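Local coordinates for protein P35 antigen (Borrelia burgdorferi, PDB 4ALY) that is an outer surface lipoprotein of the Lyme disease agent, critical for ensuring infection after a tick bite, at residues L170-M181 / L213-D223. Numbering follows the deposited sequence.
Sequences LINRGFSIQLAM and LTSLKEKWLKD
Trp220 is the large knob of this antiparallel helix pair, lodged in a hollow lined by Leu170, Arg173, Gly174 and Ile177. With CG anti to the backbone N (chi1 166°), its indole reaches across to lie flat over Gly174, whose CA stands 3.6 Å from the five-membered ring's centroid in a CH-pi contact. Glycine suits this floor by letting the ring reach the backbone. Leu170 CD2 meets the ring's edge; the aliphatic part of Arg173 crosses the indole obliquely, CG 3.4 Å from Trp220 CE3. Ser138 satisfies the indole NE1. Ile177 is the reciprocal knob, filling the hollow among Leu213, Leu216, Lys217 and Trp220. Met181 CG packs 3.7 Å from Leu213 CG, and small Ala180 fits beside Leu213 CD1.

Polar groups close both flanks. Arg173 forms an end-on salt bridge with two hydrogen bonds to Asp223 OD2: the straighter, from NH2 (2.8 Å, 153°), uses the anti lone pair; that from NH1 (3.0 Å, 139°) bends more. NH2 also donates to Asn252 OD1, and a water links NH1 to Leu216 O. On the other flank, extended Lys217 donates hydrogen bonds from NZ to Thr137 O and, tilted from the carbonyl plane, to Gln178 OE1 (2.7 Å); Glu182 helps fix the amide through NE2. Near the centre of this all-helical Bbcrasp-1 family chain, interlocking apolar knobs join helices 163-189 and 200-233, while Asp223 probably offsets the buried arginine's charge.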
loop_
_atom_site.group_PDB
_atom_site.type_symbol
_atom_site.label_atom_id
_atom_site.label_comp_id
_atom_site.label_asym_id
_atom_site.label_seq_id
_atom_site.Cartn_x
_atom_site.Cartn_y
_atom_site.Cartn_z
ATOM N N LEU A 170 2.847 7.833 -2.395
ATOM C CA LEU A 170 1.542 7.409 -1.977
ATOM C C LEU A 170 1.081 6.252 -2.861
ATOM O O LEU A 170 0.449 5.285 -2.418
ATOM C CB LEU A 170 0.562 8.604 -2.035
ATOM C CG LEU A 170 0.599 9.683 -0.930
ATOM C CD1 LEU A 170 -0.486 10.750 -1.176
ATOM C CD2 LEU A 170 0.424 9.075 0.463
ATOM N N ILE A 171 1.411 6.352 -4.128
ATOM C CA ILE A 171 0.873 5.417 -5.080
ATOM C C ILE A 171 1.793 4.227 -5.342
ATOM O O ILE A 171 1.362 3.082 -5.293
ATOM C CB ILE A 171 0.512 6.178 -6.362
ATOM C CG1 ILE A 171 -0.619 7.158 -5.962
ATOM C CG2 ILE A 171 0.181 5.180 -7.497
ATOM C CD1 ILE A 171 -1.213 7.937 -7.105
ATOM N N ASN A 172 3.055 4.500 -5.588
ATOM C CA ASN A 172 3.965 3.456 -6.014
ATOM C C ASN A 172 4.495 2.736 -4.812
ATOM O O ASN A 172 4.861 1.563 -4.953
ATOM C CB ASN A 172 5.112 4.049 -6.806
ATOM C CG ASN A 172 4.647 4.713 -8.103
ATOM O OD1 ASN A 172 5.004 4.246 -9.140
ATOM N ND2 ASN A 172 3.828 5.759 -8.036
ATOM N N ARG A 173 4.503 3.420 -3.642
ATOM C CA ARG A 173 4.795 2.749 -2.398
ATOM C C ARG A 173 3.518 2.263 -1.640
ATOM O O ARG A 173 3.236 1.070 -1.656
ATOM C CB ARG A 173 5.887 3.438 -1.497
ATOM C CG ARG A 173 5.946 2.796 -0.124
ATOM C CD ARG A 173 7.257 2.438 0.600
ATOM N NE ARG A 173 7.896 3.582 1.200
ATOM C CZ ARG A 173 8.553 3.582 2.360
ATOM N NH1 ARG A 173 8.658 2.501 3.124
ATOM N NH2 ARG A 173 9.114 4.715 2.759
ATOM N N GLY A 174 2.752 3.145 -0.992
ATOM C CA GLY A 174 1.693 2.692 -0.071
ATOM C C GLY A 174 0.555 1.998 -0.779
ATOM O O GLY A 174 0.198 0.829 -0.423
ATOM N N PHE A 175 0.014 2.653 -1.817
ATOM C CA PHE A 175 -1.030 1.994 -2.611
ATOM C C PHE A 175 -0.502 0.639 -3.126
ATOM O O PHE A 175 -1.198 -0.392 -2.989
ATOM C CB PHE A 175 -1.557 2.874 -3.725
ATOM C CG PHE A 175 -2.335 2.127 -4.760
ATOM C CD1 PHE A 175 -3.706 1.898 -4.597
ATOM C CD2 PHE A 175 -1.710 1.654 -5.898
ATOM C CE1 PHE A 175 -4.410 1.209 -5.563
ATOM C CE2 PHE A 175 -2.398 0.931 -6.866
ATOM C CZ PHE A 175 -3.754 0.705 -6.701
ATOM N N SER A 176 0.728 0.587 -3.655
ATOM C CA SER A 176 1.091 -0.626 -4.455
ATOM C C SER A 176 1.181 -1.868 -3.584
ATOM O O SER A 176 0.846 -2.942 -4.015
ATOM C CB SER A 176 2.410 -0.391 -5.194
ATOM O OG SER A 176 2.200 0.541 -6.210
ATOM N N ILE A 177 1.676 -1.696 -2.354
ATOM C CA ILE A 177 1.881 -2.783 -1.373
ATOM C C ILE A 177 0.530 -3.382 -0.908
ATOM O O ILE A 177 0.365 -4.624 -0.815
ATOM C CB ILE A 177 2.582 -2.237 -0.137
ATOM C CG1 ILE A 177 3.988 -1.683 -0.493
ATOM C CG2 ILE A 177 2.599 -3.309 0.957
ATOM C CD1 ILE A 177 4.622 -0.923 0.654
ATOM N N GLN A 178 -0.414 -2.482 -0.580
ATOM C CA GLN A 178 -1.763 -2.852 -0.221
ATOM C C GLN A 178 -2.481 -3.578 -1.384
ATOM O O GLN A 178 -2.946 -4.698 -1.187
ATOM C CB GLN A 178 -2.547 -1.624 0.269
ATOM C CG GLN A 178 -3.850 -1.988 0.898
ATOM C CD GLN A 178 -3.659 -2.890 2.127
ATOM O OE1 GLN A 178 -2.743 -2.686 2.952
ATOM N NE2 GLN A 178 -4.524 -3.911 2.241
ATOM N N LEU A 179 -2.516 -2.984 -2.588
ATOM C CA LEU A 179 -3.011 -3.682 -3.791
ATOM C C LEU A 179 -2.401 -5.076 -3.933
ATOM O O LEU A 179 -3.125 -6.063 -4.185
ATOM C CB LEU A 179 -2.707 -2.877 -5.064
ATOM C CG LEU A 179 -2.971 -3.610 -6.391
ATOM C CD1 LEU A 179 -4.454 -3.972 -6.589
ATOM C CD2 LEU A 179 -2.508 -2.777 -7.580
ATOM N N ALA A 180 -1.074 -5.175 -3.770
ATOM C CA ALA A 180 -0.438 -6.496 -3.889
ATOM C C ALA A 180 -1.047 -7.468 -2.866
ATOM O O ALA A 180 -1.370 -8.605 -3.234
ATOM C CB ALA A 180 1.068 -6.424 -3.715
ATOM N N MET A 181 -1.212 -7.045 -1.605
ATOM C CA MET A 181 -1.779 -7.962 -0.606
ATOM C C MET A 181 -3.171 -8.485 -0.988
ATOM O O MET A 181 -3.528 -9.639 -0.684
ATOM C CB MET A 181 -1.830 -7.326 0.781
ATOM C CG MET A 181 -0.465 -6.965 1.356
ATOM S SD MET A 181 -0.587 -5.827 2.753
ATOM C CE MET A 181 -0.967 -6.958 4.078
ATOM N N LEU A 213 5.384 -9.308 2.253
ATOM C CA LEU A 213 4.344 -8.324 2.116
ATOM C C LEU A 213 4.069 -7.546 3.396
ATOM O O LEU A 213 4.048 -6.308 3.334
ATOM C CB LEU A 213 3.084 -8.985 1.602
ATOM C CG LEU A 213 2.615 -8.653 0.187
ATOM C CD1 LEU A 213 3.625 -8.027 -0.755
ATOM C CD2 LEU A 213 1.850 -9.843 -0.394
ATOM N N THR A 214 3.898 -8.258 4.536
ATOM C CA THR A 214 3.674 -7.659 5.875
ATOM C C THR A 214 4.861 -6.779 6.232
ATOM O O THR A 214 4.725 -5.724 6.848
ATOM C CB THR A 214 3.506 -8.747 6.961
ATOM O OG1 THR A 214 2.216 -9.367 6.810
ATOM C CG2 THR A 214 3.641 -8.167 8.425
ATOM N N SER A 215 6.045 -7.195 5.812
ATOM C CA SER A 215 7.230 -6.465 6.214
ATOM C C SER A 215 7.435 -5.185 5.340
ATOM O O SER A 215 8.007 -4.188 5.801
ATOM C CB SER A 215 8.415 -7.429 6.240
ATOM O OG SER A 215 9.582 -6.805 5.815
ATOM N N LEU A 216 6.936 -5.224 4.099
ATOM C CA LEU A 216 6.883 -4.035 3.254
ATOM C C LEU A 216 5.877 -2.995 3.796
ATOM O O LEU A 216 6.213 -1.815 3.933
ATOM C CB LEU A 216 6.476 -4.440 1.863
ATOM C CG LEU A 216 7.486 -5.056 0.907
ATOM C CD1 LEU A 216 6.685 -5.628 -0.258
ATOM C CD2 LEU A 216 8.412 -3.978 0.367
ATOM N N LYS A 217 4.662 -3.443 4.142
ATOM C CA LYS A 217 3.654 -2.572 4.784
ATOM C C LYS A 217 4.201 -1.976 6.062
ATOM O O LYS A 217 4.032 -0.769 6.325
ATOM C CB LYS A 217 2.401 -3.354 5.138
ATOM C CG LYS A 217 1.290 -2.457 5.664
ATOM C CD LYS A 217 -0.074 -3.101 5.568
ATOM C CE LYS A 217 -1.162 -2.159 6.084
ATOM N NZ LYS A 217 -2.464 -2.791 5.679
ATOM N N GLU A 218 4.842 -2.808 6.876
ATOM C CA GLU A 218 5.275 -2.377 8.215
ATOM C C GLU A 218 6.302 -1.271 8.126
ATOM O O GLU A 218 6.339 -0.391 8.955
ATOM C CB GLU A 218 5.865 -3.554 8.993
ATOM C CG GLU A 218 5.921 -3.304 10.466
ATOM C CD GLU A 218 4.530 -3.155 11.027
ATOM O OE1 GLU A 218 3.653 -3.976 10.609
ATOM O OE2 GLU A 218 4.328 -2.206 11.844
ATOM N N LYS A 219 7.135 -1.299 7.099
ATOM C CA LYS A 219 8.154 -0.294 6.996
ATOM C C LYS A 219 7.534 0.998 6.432
ATOM O O LYS A 219 7.965 2.093 6.767
ATOM C CB LYS A 219 9.300 -0.811 6.129
ATOM C CG LYS A 219 10.530 0.048 6.280
ATOM C CD LYS A 219 11.425 -0.100 5.080
ATOM C CE LYS A 219 12.652 0.805 5.244
ATOM N NZ LYS A 219 13.417 0.732 3.972
ATOM N N TRP A 220 6.506 0.857 5.596
ATOM C CA TRP A 220 5.673 1.991 5.131
ATOM C C TRP A 220 4.964 2.610 6.301
ATOM O O TRP A 220 4.883 3.827 6.417
ATOM C CB TRP A 220 4.702 1.507 4.062
ATOM C CG TRP A 220 3.549 2.408 3.691
ATOM C CD1 TRP A 220 2.207 2.162 3.875
ATOM C CD2 TRP A 220 3.601 3.722 3.007
ATOM N NE1 TRP A 220 1.446 3.187 3.360
ATOM C CE2 TRP A 220 2.227 4.161 2.860
ATOM C CE3 TRP A 220 4.635 4.548 2.518
ATOM C CZ2 TRP A 220 1.900 5.375 2.234
ATOM C CZ3 TRP A 220 4.299 5.774 1.891
ATOM C CH2 TRP A 220 2.972 6.184 1.773
ATOM N N LEU A 221 4.491 1.782 7.219
ATOM C CA LEU A 221 3.808 2.316 8.407
ATOM C C LEU A 221 4.803 3.018 9.284
ATOM O O LEU A 221 4.508 4.096 9.825
ATOM C CB LEU A 221 3.071 1.219 9.202
ATOM C CG LEU A 221 1.814 0.545 8.569
ATOM C CD1 LEU A 221 1.475 -0.796 9.232
ATOM C CD2 LEU A 221 0.644 1.510 8.658
ATOM N N LYS A 222 5.975 2.407 9.443
ATOM C CA LYS A 222 7.064 3.022 10.230
ATOM C C LYS A 222 7.637 4.357 9.637
ATOM O O LYS A 222 7.885 5.364 10.366
ATOM C CB LYS A 222 8.155 1.973 10.495
ATOM C CG LYS A 222 9.345 2.482 11.317
ATOM C CD LYS A 222 10.574 2.779 10.448
ATOM C CE LYS A 222 11.808 2.007 10.960
ATOM N NZ LYS A 222 12.543 2.697 12.065
ATOM N N ASP A 223 7.871 4.379 8.332
ATOM C CA ASP A 223 8.432 5.628 7.759
ATOM C C ASP A 223 7.415 6.765 7.856
ATOM O O ASP A 223 7.800 7.918 7.951
ATOM C CB ASP A 223 8.941 5.474 6.306
ATOM C CG ASP A 223 10.174 4.558 6.180
ATOM O OD1 ASP A 223 10.927 4.416 7.155
ATOM O OD2 ASP A 223 10.374 3.964 5.098
HETATM O O HOH W 1 7.775 -0.095 2.348
#